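Local coordinates for extracellular solute-binding protein family 1 (Alicyclobacillus acidocaldarius subsp. acidocaldarius, PDB 4OVJ) that probably binds a solute outside the cell for uptake by an ABC transporter, as extracellular solute-binding proteins of family 1 do, at residues A[162-165]-A[166-170]; A[183-186]-A[187-190]; A[212-215]-A[216-219]; A[220-223]-A[224-227]. All coordinates share one frame; numbering follows the deposited sequence. Where two conformers were deposited one is given.

Contact 1 of 4, residues A[162-165]-A[166-170]; sequences QWAD and ILEKV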
ATOM      1  N   GLN A 162      12.062 -11.960  18.501  1.00  8.65           N
ATOM      2  CA  GLN A 162      11.662 -11.174  19.654  1.00  8.25           C
ATOM      3  C   GLN A 162      10.136 -11.035  19.724  1.00  7.64           C
ATOM      4  O   GLN A 162       9.542 -11.129  20.786  1.00  9.03           O
ATOM      5  CB  GLN A 162      12.309  -9.797  19.625  1.00  9.17           C
ATOM      6  CG  GLN A 162      13.821  -9.815  19.844  1.00 10.73           C
ATOM      7  CD  GLN A 162      14.507  -8.492  19.504  1.00 13.12           C
ATOM      8  OE1 GLN A 162      13.978  -7.646  18.776  1.00 12.45           O
ATOM      9  NE2 GLN A 162      15.714  -8.324  20.016  1.00 18.79           N
ATOM     10  N   TRP A 163       9.521 -10.814  18.571  1.00  7.63           N
ATOM     11  CA  TRP A 163       8.088 -10.723  18.462  1.00  7.63           C
ATOM     12  C   TRP A 163       7.395 -12.015  18.909  1.00  8.13           C
ATOM     13  O   TRP A 163       6.442 -11.967  19.672  1.00  8.31           O
ATOM     14  CB  TRP A 163       7.714 -10.353  17.025  1.00  7.34           C
ATOM     15  CG  TRP A 163       6.264 -10.100  16.804  1.00  8.16           C
ATOM     16  CD1 TRP A 163       5.465 -10.728  15.897  1.00  8.56           C
ATOM     17  CD2 TRP A 163       5.436  -9.135  17.471  1.00  8.28           C
ATOM     18  NE1 TRP A 163       4.192 -10.208  15.947  1.00  8.68           N
ATOM     19  CE2 TRP A 163       4.149  -9.225  16.898  1.00  8.16           C
ATOM     20  CE3 TRP A 163       5.660  -8.189  18.476  1.00  7.87           C
ATOM     21  CZ2 TRP A 163       3.096  -8.424  17.310  1.00  7.74           C
ATOM     22  CZ3 TRP A 163       4.607  -7.386  18.879  1.00  7.65           C
ATOM     23  CH2 TRP A 163       3.338  -7.521  18.306  1.00  7.29           C
ATOM     24  N   ALA A 164       7.875 -13.163  18.441  1.00  8.41           N
ATOM     25  CA  ALA A 164       7.300 -14.452  18.854  1.00  8.95           C
ATOM     26  C   ALA A 164       7.353 -14.634  20.365  1.00  9.22           C
ATOM     27  O   ALA A 164       6.387 -15.108  20.974  1.00  9.82           O
ATOM     28  CB  ALA A 164       7.997 -15.603  18.144  1.00  9.51           C
ATOM     29  N   ASP A 165       8.445 -14.185  20.984  1.00 10.18           N
ATOM     30  CA  ASP A 165       8.565 -14.237  22.452  1.00 11.88           C
ATOM     31  C   ASP A 165       7.538 -13.327  23.130  1.00 10.35           C
ATOM     32  O   ASP A 165       6.899 -13.701  24.126  1.00 11.34           O
ATOM     33  CB  ASP A 165       9.974 -13.835  22.872  1.00 15.09           C
ATOM     34  CG  ASP A 165      10.366 -14.410  24.211  1.00 24.57           C
ATOM     35  OD1 ASP A 165      10.553 -15.645  24.294  1.00 37.34           O
ATOM     36  OD2 ASP A 165      10.488 -13.629  25.178  1.00 36.89           O
ATOM     37  N   ILE A 166       7.370 -12.131  22.583  1.00  9.29           N
ATOM     38  CA  ILE A 166       6.380 -11.188  23.101  1.00  8.89           C
ATOM     39  C   ILE A 166       4.966 -11.765  22.973  1.00  8.84           C
ATOM     40  O   ILE A 166       4.189 -11.711  23.921  1.00 10.04           O
ATOM     41  CB  ILE A 166       6.488  -9.812  22.410  1.00  9.51           C
ATOM     42  CG1 ILE A 166       7.781  -9.106  22.846  1.00 10.02           C
ATOM     43  CG2 ILE A 166       5.270  -8.970  22.726  1.00  9.95           C
ATOM     44  CD1 ILE A 166       8.285  -8.050  21.884  1.00 11.20           C
ATOM     45  N   LEU A 167       4.651 -12.332  21.812  1.00  8.28           N
ATOM     46  CA  LEU A 167       3.344 -12.935  21.590  1.00  8.35           C
ATOM     47  C   LEU A 167       3.074 -14.044  22.606  1.00  9.38           C
ATOM     48  O   LEU A 167       1.971 -14.135  23.174  1.00  9.31           O
ATOM     49  CB  LEU A 167       3.235 -13.480  20.163  1.00  8.89           C
ATOM     50  CG  LEU A 167       3.262 -12.479  19.010  1.00  8.75           C
ATOM     51  CD1 LEU A 167       3.122 -13.248  17.703  1.00  9.51           C
ATOM     52  CD2 LEU A 167       2.142 -11.463  19.157  1.00  9.11           C
ATOM     53  N   GLU A 168       4.078 -14.882  22.851  1.00  9.75           N
ATOM     54  CA  GLU A 168       3.934 -15.939  23.856  1.00 11.81           C
ATOM     55  C   GLU A 168       3.608 -15.360  25.229  1.00 12.33           C
ATOM     56  O   GLU A 168       2.735 -15.877  25.925  1.00 14.49           O
ATOM     57  CB  GLU A 168       5.176 -16.827  23.900  1.00 15.58           C
ATOM     58  CG  GLU A 168       5.319 -17.714  22.670  1.00 21.55           C
ATOM     59  CD  GLU A 168       6.630 -18.491  22.624  1.00 31.18           C
ATOM     60  OE1 GLU A 168       6.868 -19.334  23.510  1.00 36.91           O
ATOM     61  OE2 GLU A 168       7.419 -18.270  21.680  1.00 41.15           O
ATOM     62  N   LYS A 169       4.287 -14.278  25.604  0.50 12.48           N
ATOM     63  CA  LYS A 169       4.057 -13.633  26.900  0.50 13.99           C
ATOM     64  C   LYS A 169       2.668 -13.013  27.005  0.50 12.34           C
ATOM     65  O   LYS A 169       2.002 -13.133  28.036  0.50 13.36           O
ATOM     66  CB  LYS A 169       5.133 -12.583  27.173  0.50 16.56           C
ATOM     67  CG  LYS A 169       6.531 -13.158  27.330  0.50 21.35           C
ATOM     68  CD  LYS A 169       6.726 -13.864  28.666  0.50 26.08           C
ATOM     69  CE  LYS A 169       8.204 -14.071  28.965  0.50 32.36           C
ATOM     70  NZ  LYS A 169       8.437 -14.663  30.309  0.50 36.30           N
ATOM     71  N   VAL A 170       2.216 -12.371  25.933  1.00 11.24           N
ATOM     72  CA  VAL A 170       0.872 -11.787  25.907  1.00 10.92           C
ATOM     73  C   VAL A 170      -0.183 -12.889  26.059  1.00 11.12           C
ATOM     74  O   VAL A 170      -1.102 -12.777  26.865  1.00 11.65           O
ATOM     75  CB  VAL A 170       0.636 -10.968  24.623  1.00 10.88           C
ATOM     76  CG1 VAL A 170      -0.797 -10.467  24.567  1.00 12.64           C
ATOM     77  CG2 VAL A 170       1.595  -9.785  24.573  1.00 12.44           C
TER
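The amide N of Leu167 donates to Trp163 O at 2.8 Å, with an N-H...O angle of 167°. The same pair meets through its side chains. Leu167 lies over one face of the indole, its CG 4.0 Å from the centroid of the five-membered ring of Trp163 and nearly above it, a CH-pi contact. Its two methyls divide the ring system: CD1 comes within 3.7 Å of Trp163 NE1, whereas CD2 reaches CZ2 of the benzo half, also at 3.7 Å. With CG anti to the backbone N (chi1 -175°), the indole leans forward along the helix, toward Leu167. This is i to i+4 packing within helix 160-174, where Ala164 and Asp165 continue the backbone ladder to Glu168 and Lys169. Obliquely placed to the indole, Ile166 CG2 touches Trp163 CZ3 at 4.2 Å. Trp163 NE1 donates outward to Glu179, and its ring also meets Phe148 and, edge-to-face, Tyr153. With an alanine here instead of Trp163, a gap would probably open beneath both Leu167 methyls and Glu179 would lose its indole partner.

Contact 2 of 4, residues A[183-186]-A[187-190]; sequences ESWQ and TFGY. With SO4 (sulfate ion), chain B.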
ATOM      1  N   GLU A 183      -0.734 -14.813   7.644  1.00  9.49           N
ATOM      2  CA  GLU A 183      -0.120 -15.368   6.455  1.00  9.24           C
ATOM      3  C   GLU A 183      -0.958 -15.065   5.221  1.00  9.61           C
ATOM      4  O   GLU A 183      -2.139 -15.396   5.146  1.00 11.55           O
ATOM      5  CB  GLU A 183       0.070 -16.864   6.581  1.00  9.39           C
ATOM      6  CG  GLU A 183       1.138 -17.253   7.594  1.00  9.79           C
ATOM      7  CD  GLU A 183       1.128 -18.744   7.870  1.00 10.29           C
ATOM      8  OE1 GLU A 183       0.360 -19.178   8.760  1.00  9.71           O
ATOM      9  OE2 GLU A 183       1.886 -19.479   7.197  1.00 11.35           O
ATOM     10  N   SER A 184      -0.301 -14.468   4.251  1.00  9.66           N
ATOM     11  CA  SER A 184      -0.897 -14.127   2.975  1.00  9.71           C
ATOM     12  C   SER A 184       0.244 -13.964   2.002  1.00  8.99           C
ATOM     13  O   SER A 184       1.410 -13.816   2.400  1.00  8.48           O
ATOM     14  CB  SER A 184      -1.682 -12.817   3.063  1.00 11.23           C
ATOM     15  OG  SER A 184      -0.817 -11.697   3.246  1.00 12.56           O
ATOM     16  N   TRP A 185      -0.094 -13.953   0.729  1.00  8.85           N
ATOM     17  CA  TRP A 185       0.906 -13.773  -0.316  1.00  8.58           C
ATOM     18  C   TRP A 185       1.686 -12.480  -0.111  1.00  8.90           C
ATOM     19  O   TRP A 185       2.918 -12.467  -0.235  1.00  8.61           O
ATOM     20  CB  TRP A 185       0.188 -13.779  -1.644  1.00  9.58           C
ATOM     21  CG  TRP A 185       0.975 -13.700  -2.909  1.00  9.65           C
ATOM     22  CD1 TRP A 185       0.716 -12.866  -3.945  1.00 11.23           C
ATOM     23  CD2 TRP A 185       2.060 -14.538  -3.336  1.00 10.24           C
ATOM     24  NE1 TRP A 185       1.576 -13.101  -4.973  1.00 13.49           N
ATOM     25  CE2 TRP A 185       2.412 -14.127  -4.637  1.00 12.18           C
ATOM     26  CE3 TRP A 185       2.779 -15.576  -2.744  1.00 10.79           C
ATOM     27  CZ2 TRP A 185       3.465 -14.715  -5.360  1.00 12.40           C
ATOM     28  CZ3 TRP A 185       3.803 -16.176  -3.462  1.00 11.97           C
ATOM     29  CH2 TRP A 185       4.135 -15.744  -4.759  1.00 11.85           C
ATOM     30  N   GLN A 186       0.999 -11.395   0.241  1.00  9.00           N
ATOM     31  CA  GLN A 186       1.713 -10.138   0.393  1.00  9.46           C
ATOM     32  C   GLN A 186       2.510 -10.051   1.705  1.00  9.20           C
ATOM     33  O   GLN A 186       3.580  -9.437   1.725  1.00  9.02           O
ATOM     34  CB  GLN A 186       0.785  -8.938   0.171  1.00 11.07           C
ATOM     35  CG  GLN A 186       0.212  -8.850  -1.254  1.00 12.99           C
ATOM     36  CD  GLN A 186       1.271  -8.752  -2.346  1.00 14.27           C
ATOM     37  OE1 GLN A 186       2.371  -8.250  -2.124  1.00 15.50           O
ATOM     38  NE2 GLN A 186       0.940  -9.237  -3.539  1.00 17.45           N
ATOM     39  N   THR A 187       2.068 -10.673   2.800  1.00  8.30           N
ATOM     40  CA  THR A 187       2.967 -10.688   3.969  1.00  8.78           C
ATOM     41  C   THR A 187       4.163 -11.606   3.719  1.00  8.11           C
ATOM     42  O   THR A 187       5.255 -11.350   4.222  1.00  7.96           O
ATOM     43  CB  THR A 187       2.317 -11.053   5.312  1.00  9.15           C
ATOM     44  OG1 THR A 187       1.852 -12.405   5.303  1.00  9.76           O
ATOM     45  CG2 THR A 187       1.197 -10.096   5.657  1.00 10.48           C
ATOM     46  N   PHE A 188       3.965 -12.676   2.952  1.00  6.97           N
ATOM     47  CA  PHE A 188       5.104 -13.453   2.518  1.00  6.67           C
ATOM     48  C   PHE A 188       6.063 -12.599   1.656  1.00  6.62           C
ATOM     49  O   PHE A 188       7.282 -12.720   1.766  1.00  7.01           O
ATOM     50  CB  PHE A 188       4.716 -14.733   1.773  1.00  6.57           C
ATOM     51  CG  PHE A 188       5.914 -15.483   1.297  1.00  6.90           C
ATOM     52  CD1 PHE A 188       6.848 -15.948   2.206  1.00  7.05           C
ATOM     53  CD2 PHE A 188       6.162 -15.642  -0.054  1.00  7.73           C
ATOM     54  CE1 PHE A 188       8.008 -16.560   1.783  1.00  8.09           C
ATOM     55  CE2 PHE A 188       7.314 -16.274  -0.482  1.00  8.15           C
ATOM     56  CZ  PHE A 188       8.240 -16.734   0.433  1.00  8.12           C
ATOM     57  N   GLY A 189       5.512 -11.726   0.813  1.00  6.30           N
ATOM     58  CA  GLY A 189       6.327 -10.811   0.029  1.00  6.79           C
ATOM     59  C   GLY A 189       7.288  -9.992   0.879  1.00  6.73           C
ATOM     60  O   GLY A 189       8.441  -9.811   0.525  1.00  7.67           O
ATOM     61  N   TYR A 190       6.790  -9.524   2.013  1.00  6.47           N
ATOM     62  CA  TYR A 190       7.580  -8.797   3.003  1.00  6.87           C
ATOM     63  C   TYR A 190       8.728  -9.658   3.546  1.00  6.19           C
ATOM     64  O   TYR A 190       9.881  -9.245   3.526  1.00  6.42           O
ATOM     65  CB  TYR A 190       6.650  -8.310   4.118  1.00  6.67           C
ATOM     66  CG  TYR A 190       7.321  -7.612   5.266  1.00  7.13           C
ATOM     67  CD1 TYR A 190       7.708  -6.282   5.177  1.00  7.48           C
ATOM     68  CD2 TYR A 190       7.557  -8.286   6.458  1.00  7.77           C
ATOM     69  CE1 TYR A 190       8.326  -5.655   6.250  1.00  7.76           C
ATOM     70  CE2 TYR A 190       8.174  -7.668   7.524  1.00  8.14           C
ATOM     71  CZ  TYR A 190       8.545  -6.352   7.418  1.00  7.12           C
ATOM     72  OH  TYR A 190       9.160  -5.742   8.473  1.00  7.53           O
TER
HETATM   73  S   SO4 B 501      -2.858  -8.757   2.683  0.50 21.07           S
HETATM   74  O1  SO4 B 501      -3.294 -10.071   2.172  0.50 18.09           O
HETATM   75  O2  SO4 B 501      -2.435  -7.865   1.574  0.50 17.34           O
HETATM   76  O3  SO4 B 501      -3.993  -8.105   3.369  0.50 19.69           O
HETATM   77  O4  SO4 B 501      -1.757  -8.970   3.644  0.50 16.14           O
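The rings of Trp185 and Phe188 meet obliquely one turn apart, neither laying a face or an edge squarely on the other; the closest atoms are Trp185 CZ3 and Phe188 CD2, 4.2 Å apart. Phe188 packs edge-to-face with Phe209 and Tyr217, while the Trp185 ring meets Phe384 and Phe405 and its NE1 bonds to Asp377. At the same turn, helix 185-194 starts with a capping box. Ser184, the N-cap, accepts from Thr187 N on its OG at 3.1 Å and 166°, and Thr187 OG1 answers by accepting from Ser184 N at 3.2 Å, a more bent bond of 136°. Both hydroxyls sit between their own backbone N and carbonyl carbon (chi1 69° for Ser184), which turns each toward the other's amide. Thr187 OG1 is further bonded to Asp182 O and Tyr217 OH, so this buried oxygen is held from several directions. A sulfate ion, probably from the crystallisation liquor, lies off the cap and is also bonded to Tyr139 OH and Trp260 NE1; the positive end of the helix dipole would probably favour an anion here. Ser184 OG stands 2.9 Å from sulfate O4, and Thr187 CG2 rests against the same oxygen at 3.7 Å.

Contact 3 of 4, residues A[212-215]-A[216-219]; sequences STLV and SYLN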
ATOM      1  N   SER A 212      13.400 -22.657   0.665  0.50 14.28           N
ATOM      2  CA  SER A 212      13.864 -22.426   2.021  0.50 15.70           C
ATOM      3  C   SER A 212      13.222 -21.189   2.648  0.50 14.24           C
ATOM      4  O   SER A 212      12.787 -21.201   3.796  0.50 13.09           O
ATOM      5  CB  SER A 212      15.375 -22.248   1.991  0.50 17.70           C
ATOM      6  OG  SER A 212      15.888 -22.293   3.290  0.50 21.82           O
ATOM      7  N   THR A 213      13.170 -20.115   1.874  1.00 12.71           N
ATOM      8  CA  THR A 213      12.586 -18.854   2.336  1.00 11.00           C
ATOM      9  C   THR A 213      11.101 -19.007   2.675  1.00  9.78           C
ATOM     10  O   THR A 213      10.624 -18.502   3.695  1.00 10.90           O
ATOM     11  CB  THR A 213      12.758 -17.805   1.251  1.00 10.11           C
ATOM     12  OG1 THR A 213      14.159 -17.652   0.996  1.00 11.22           O
ATOM     13  CG2 THR A 213      12.129 -16.472   1.662  1.00  9.85           C
ATOM     14  N   LEU A 214      10.374 -19.724   1.829  1.00  8.86           N
ATOM     15  CA  LEU A 214       8.956 -19.952   2.082  1.00  8.40           C
ATOM     16  C   LEU A 214       8.748 -20.906   3.257  1.00  8.83           C
ATOM     17  O   LEU A 214       7.901 -20.668   4.099  1.00  9.37           O
ATOM     18  CB  LEU A 214       8.246 -20.470   0.840  1.00  9.12           C
ATOM     19  CG  LEU A 214       6.765 -20.824   0.964  1.00  9.34           C
ATOM     20  CD1 LEU A 214       5.984 -19.669   1.560  1.00  9.63           C
ATOM     21  CD2 LEU A 214       6.246 -21.184  -0.422  1.00  9.69           C
ATOM     22  N   VAL A 215       9.538 -21.972   3.329  1.00  9.91           N
ATOM     23  CA  VAL A 215       9.402 -22.916   4.438  1.00 10.24           C
ATOM     24  C   VAL A 215       9.707 -22.253   5.787  1.00  9.42           C
ATOM     25  O   VAL A 215       9.027 -22.529   6.775  1.00  9.64           O
ATOM     26  CB  VAL A 215      10.267 -24.178   4.228  1.00 11.32           C
ATOM     27  CG1 VAL A 215      10.256 -25.056   5.472  1.00 12.19           C
ATOM     28  CG2 VAL A 215       9.727 -24.966   3.048  1.00 11.33           C
ATOM     29  N   SER A 216      10.695 -21.366   5.833  1.00  9.21           N
ATOM     30  CA  SER A 216      11.016 -20.701   7.106  1.00  9.06           C
ATOM     31  C   SER A 216       9.855 -19.797   7.554  1.00  8.74           C
ATOM     32  O   SER A 216       9.531 -19.719   8.744  1.00  8.92           O
ATOM     33  CB  SER A 216      12.351 -19.954   7.041  1.00 10.74           C
ATOM     34  OG  SER A 216      12.296 -18.855   6.153  1.00 13.16           O
ATOM     35  N   TYR A 217       9.206 -19.147   6.593  1.00  8.02           N
ATOM     36  CA  TYR A 217       8.018 -18.331   6.884  1.00  7.47           C
ATOM     37  C   TYR A 217       6.890 -19.205   7.401  1.00  7.49           C
ATOM     38  O   TYR A 217       6.277 -18.928   8.441  1.00  7.32           O
ATOM     39  CB  TYR A 217       7.604 -17.627   5.605  1.00  7.39           C
ATOM     40  CG  TYR A 217       6.279 -16.914   5.572  1.00  7.88           C
ATOM     41  CD1 TYR A 217       6.164 -15.597   5.967  1.00  8.11           C
ATOM     42  CD2 TYR A 217       5.164 -17.528   5.043  1.00  8.39           C
ATOM     43  CE1 TYR A 217       4.963 -14.914   5.877  1.00  8.46           C
ATOM     44  CE2 TYR A 217       3.961 -16.864   4.945  1.00  8.96           C
ATOM     45  CZ  TYR A 217       3.870 -15.550   5.360  1.00  8.23           C
ATOM     46  OH  TYR A 217       2.686 -14.885   5.228  1.00 10.09           O
ATOM     47  N   LEU A 218       6.614 -20.281   6.688  1.00  7.58           N
ATOM     48  CA  LEU A 218       5.538 -21.176   7.106  1.00  8.52           C
ATOM     49  C   LEU A 218       5.799 -21.772   8.495  1.00  7.97           C
ATOM     50  O   LEU A 218       4.880 -21.889   9.305  1.00  8.40           O
ATOM     51  CB  LEU A 218       5.336 -22.280   6.080  1.00  9.27           C
ATOM     52  CG  LEU A 218       4.843 -21.846   4.699  1.00 10.90           C
ATOM     53  CD1 LEU A 218       4.904 -23.052   3.783  1.00 12.23           C
ATOM     54  CD2 LEU A 218       3.446 -21.249   4.727  1.00 12.48           C
ATOM     55  N   ASN A 219       7.051 -22.142   8.762  1.00  7.89           N
ATOM     56  CA  ASN A 219       7.426 -22.704  10.063  1.00  8.91           C
ATOM     57  C   ASN A 219       7.290 -21.722  11.186  1.00  8.38           C
ATOM     58  O   ASN A 219       6.923 -22.109  12.301  1.00  9.45           O
ATOM     59  CB  ASN A 219       8.851 -23.236  10.040  1.00  9.14           C
ATOM     60  CG  ASN A 219       8.933 -24.636   9.472  1.00 11.52           C
ATOM     61  OD1 ASN A 219       7.973 -25.397   9.553  1.00 14.65           O
ATOM     62  ND2 ASN A 219      10.084 -24.987   8.907  1.00 12.21           N
TER
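Ser212 O, Leu214 O and Val215 O accept from the amides of Ser216, Leu218 and Asn219 in regular i to i+4 bonds of helix 211-226, while Thr213 O takes two donors from within the turn, and a weak third from Trp191 NE1. Tyr217 N reaches it at a longer 3.3 Å, and Ser216 OG donates to it at 3.0 Å from the same face of the carbonyl plane. The hydroxyl stands above that plane, 39° out of it, and its approach is well bent from the C=O direction, at 114°. Ser216 OG can fold back this way because it sits between its own backbone N and carbonyl carbon (chi1 67°); the same oxygen is hydrogen-bonded to Trp191 NE1, which ties the turn to helix 185-194. Leu214 CD1 carries the apolar side of the contact: it lies 4.0 Å from Leu218 CG and 4.2 Å from Tyr217 CD2, crossing both side chains at a slant. Val215 and Asn219 instead run side by side on a more exposed flank, Val215 CG1 against Asn219 ND2 at 3.4 Å. Leu214 and Leu218 press on Met387 of helix 377-392, with Phe384 also against Leu214; Val215 and Asn219 border helix 398-414 at Ala402 and Pro398, and Tyr217 fits edge-to-face against Trp191 and Trp221.

Contact 4 of 4, residues A[220-223]-A[224-227]; sequences YWAN and LRKE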
ATOM      1  N   TYR A 220       7.586 -20.454  10.906  1.00  8.21           N
ATOM      2  CA  TYR A 220       7.448 -19.410  11.908  1.00  8.45           C
ATOM      3  C   TYR A 220       6.023 -19.371  12.425  1.00  7.88           C
ATOM      4  O   TYR A 220       5.792 -19.442  13.627  1.00  8.06           O
ATOM      5  CB  TYR A 220       7.828 -18.050  11.327  1.00  8.59           C
ATOM      6  CG  TYR A 220       7.658 -16.906  12.296  1.00  8.58           C
ATOM      7  CD1 TYR A 220       8.623 -16.649  13.254  1.00  8.18           C
ATOM      8  CD2 TYR A 220       6.524 -16.092  12.263  1.00  8.51           C
ATOM      9  CE1 TYR A 220       8.475 -15.617  14.152  1.00  9.01           C
ATOM     10  CE2 TYR A 220       6.377 -15.042  13.154  1.00  8.61           C
ATOM     11  CZ  TYR A 220       7.361 -14.809  14.097  1.00  8.03           C
ATOM     12  OH  TYR A 220       7.234 -13.773  14.989  1.00  8.13           O
ATOM     13  N   TRP A 221       5.066 -19.302  11.508  1.00  8.09           N
ATOM     14  CA  TRP A 221       3.656 -19.247  11.911  1.00  7.93           C
ATOM     15  C   TRP A 221       3.167 -20.579  12.469  1.00  8.53           C
ATOM     16  O   TRP A 221       2.379 -20.594  13.414  1.00  8.43           O
ATOM     17  CB  TRP A 221       2.772 -18.782  10.757  1.00  8.67           C
ATOM     18  CG  TRP A 221       3.103 -17.378  10.346  1.00  7.93           C
ATOM     19  CD1 TRP A 221       3.901 -16.995   9.308  1.00  8.19           C
ATOM     20  CD2 TRP A 221       2.696 -16.174  11.003  1.00  9.26           C
ATOM     21  NE1 TRP A 221       4.008 -15.626   9.274  1.00  9.83           N
ATOM     22  CE2 TRP A 221       3.265 -15.100  10.298  1.00  9.61           C
ATOM     23  CE3 TRP A 221       1.886 -15.902  12.116  1.00  9.83           C
ATOM     24  CZ2 TRP A 221       3.060 -13.773  10.665  1.00 10.52           C
ATOM     25  CZ3 TRP A 221       1.685 -14.583  12.485  1.00 10.08           C
ATOM     26  CH2 TRP A 221       2.262 -13.539  11.756  1.00 10.37           C
ATOM     27  N   ALA A 222       3.652 -21.691  11.909  1.00  8.81           N
ATOM     28  CA  ALA A 222       3.272 -23.007  12.426  1.00  9.69           C
ATOM     29  C   ALA A 222       3.670 -23.164  13.894  1.00 10.33           C
ATOM     30  O   ALA A 222       2.906 -23.714  14.685  1.00 10.62           O
ATOM     31  CB  ALA A 222       3.866 -24.116  11.586  1.00 10.13           C
ATOM     32  N   ASN A 223       4.844 -22.646  14.263  1.00  9.98           N
ATOM     33  CA  ASN A 223       5.276 -22.714  15.659  1.00 11.41           C
ATOM     34  C   ASN A 223       4.353 -21.894  16.564  1.00 11.96           C
ATOM     35  O   ASN A 223       3.991 -22.342  17.655  1.00 14.66           O
ATOM     36  CB  ASN A 223       6.733 -22.320  15.803  1.00 12.98           C
ATOM     37  CG  ASN A 223       7.687 -23.400  15.304  1.00 15.86           C
ATOM     38  OD1 ASN A 223       7.344 -24.583  15.222  1.00 20.69           O
ATOM     39  ND2 ASN A 223       8.889 -22.998  14.977  1.00 21.05           N
ATOM     40  N   LEU A 224       3.926 -20.730  16.097  1.00 11.23           N
ATOM     41  CA  LEU A 224       2.993 -19.913  16.874  1.00 11.25           C
ATOM     42  C   LEU A 224       1.633 -20.609  17.021  1.00 10.42           C
ATOM     43  O   LEU A 224       1.016 -20.546  18.078  1.00 11.46           O
ATOM     44  CB  LEU A 224       2.820 -18.533  16.244  1.00 12.02           C
ATOM     45  CG  LEU A 224       4.053 -17.632  16.222  1.00 12.64           C
ATOM     46  CD1 LEU A 224       3.779 -16.391  15.402  1.00 12.60           C
ATOM     47  CD2 LEU A 224       4.457 -17.278  17.641  1.00 13.66           C
ATOM     48  N   ARG A 225       1.178 -21.280  15.970  1.00  9.65           N
ATOM     49  CA  ARG A 225      -0.078 -22.042  16.052  1.00 10.12           C
ATOM     50  C   ARG A 225       0.026 -23.172  17.079  1.00 11.51           C
ATOM     51  O   ARG A 225      -0.878 -23.360  17.889  1.00 13.71           O
ATOM     52  CB  ARG A 225      -0.454 -22.648  14.702  1.00 10.74           C
ATOM     53  CG  ARG A 225      -1.079 -21.669  13.743  1.00 10.19           C
ATOM     54  CD  ARG A 225      -1.782 -22.371  12.600  1.00 10.20           C
ATOM     55  NE  ARG A 225      -0.883 -23.190  11.811  1.00 10.00           N
ATOM     56  CZ  ARG A 225      -0.061 -22.745  10.863  1.00 10.38           C
ATOM     57  NH1 ARG A 225       0.025 -21.458  10.569  1.00  9.97           N
ATOM     58  NH2 ARG A 225       0.699 -23.610  10.209  1.00  9.56           N
ATOM     59  N   LYS A 226       1.126 -23.921  17.010  1.00 13.09           N
ATOM     60  CA  LYS A 226       1.400 -25.051  17.915  1.00 15.82           C
ATOM     61  C   LYS A 226       1.299 -24.640  19.385  1.00 16.82           C
ATOM     62  O   LYS A 226       0.786 -25.398  20.220  1.00 19.81           O
ATOM     63  CB  LYS A 226       2.797 -25.628  17.621  1.00 19.00           C
ATOM     64  CG  LYS A 226       3.270 -26.718  18.572  1.00 22.66           C
ATOM     65  CD  LYS A 226       4.491 -27.461  18.033  1.00 25.60           C
ATOM     66  CE  LYS A 226       5.745 -26.595  18.062  1.00 28.67           C
ATOM     67  NZ  LYS A 226       6.999 -27.344  17.746  1.00 30.76           N
ATOM     68  N   GLU A 227       1.791 -23.444  19.687  1.00 17.99           N
ATOM     69  CA  GLU A 227       1.794 -22.900  21.043  1.00 20.21           C
ATOM     70  C   GLU A 227       0.474 -22.209  21.419  1.00 18.50           C
ATOM     71  O   GLU A 227       0.331 -21.743  22.551  1.00 19.23           O
ATOM     72  CB  GLU A 227       2.930 -21.882  21.205  1.00 22.77           C
ATOM     73  CG  GLU A 227       4.293 -22.314  20.664  1.00 28.32           C
ATOM     74  CD  GLU A 227       5.299 -22.708  21.722  1.00 38.11           C
ATOM     75  OE1 GLU A 227       4.914 -22.917  22.898  1.00 48.99           O
ATOM     76  OE2 GLU A 227       6.496 -22.820  21.365  1.00 41.87           O
TER
HETATM   77  O   HOH W   1       9.258 -26.682  15.764  1.00 36.08           O
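Tyr220 CE2 meets Leu224 CD1 at 3.7 Å, one turn on in helix 211-226, beside a weak backbone bond of 3.4 Å from Leu224 N to Tyr220 O. The hydroxyl of Tyr220 bonds to Trp160 O. Trp221 takes the same methyl from another side, its CE3 3.8 Å from Leu224 CD1, so this one methyl sits in the notch formed by two rings, both of which it meets obliquely. The rings also touch each other, Tyr220 CD2 lying over a face of the indole near its rim. Ala222 is the platform for Arg225: one face of the guanidinium lies over Ala222 CA and the carbonyl of Trp221, and NH2 stands 3.5 Å from Ala222 CB. The arginine folds back along the helix through its bend at chi3 (-61°), which carries NH1 to salt bridges with Asp181 and Glu183. Replacing Arg225 by a leucine would probably leave both carboxylates without their cation and uncover the backbone face at Ala222. Asn223 runs alongside Lys226; a water donates to Asn223 OD1 at 2.9 Å and accepts from Lys226 NZ at 3.1 Å, bridging a gap that the two side chains do not close directly. The pairing of Arg225 with two carboxylates would probably offset their charge, whereas Lys226 reaches Asn223 only through water.

In the fold
All four are local contacts along helices, contact 2 at a helix start, and all lie on one side of the chain's centre. Contact 2 is the buried one, its centre about 13 Å from the centre of the chain; the centres of the others lie about 24 to 27 Å out, and they are partly exposed. Contacts 3 and 4 follow one another on helix 211-226, the common element: contact 4 packs on contact 1 of helix 160-174, Tyr220 and Leu224 against Trp163, Ala164 and Leu167, and contacts 3 and 4 each touch contact 2. There Tyr217 reaches the capping box and Arg225 reaches Glu183, hydroxyl chemistry in one case and charge in the other. Contact 1 relies on aliphatic carbon over an indole.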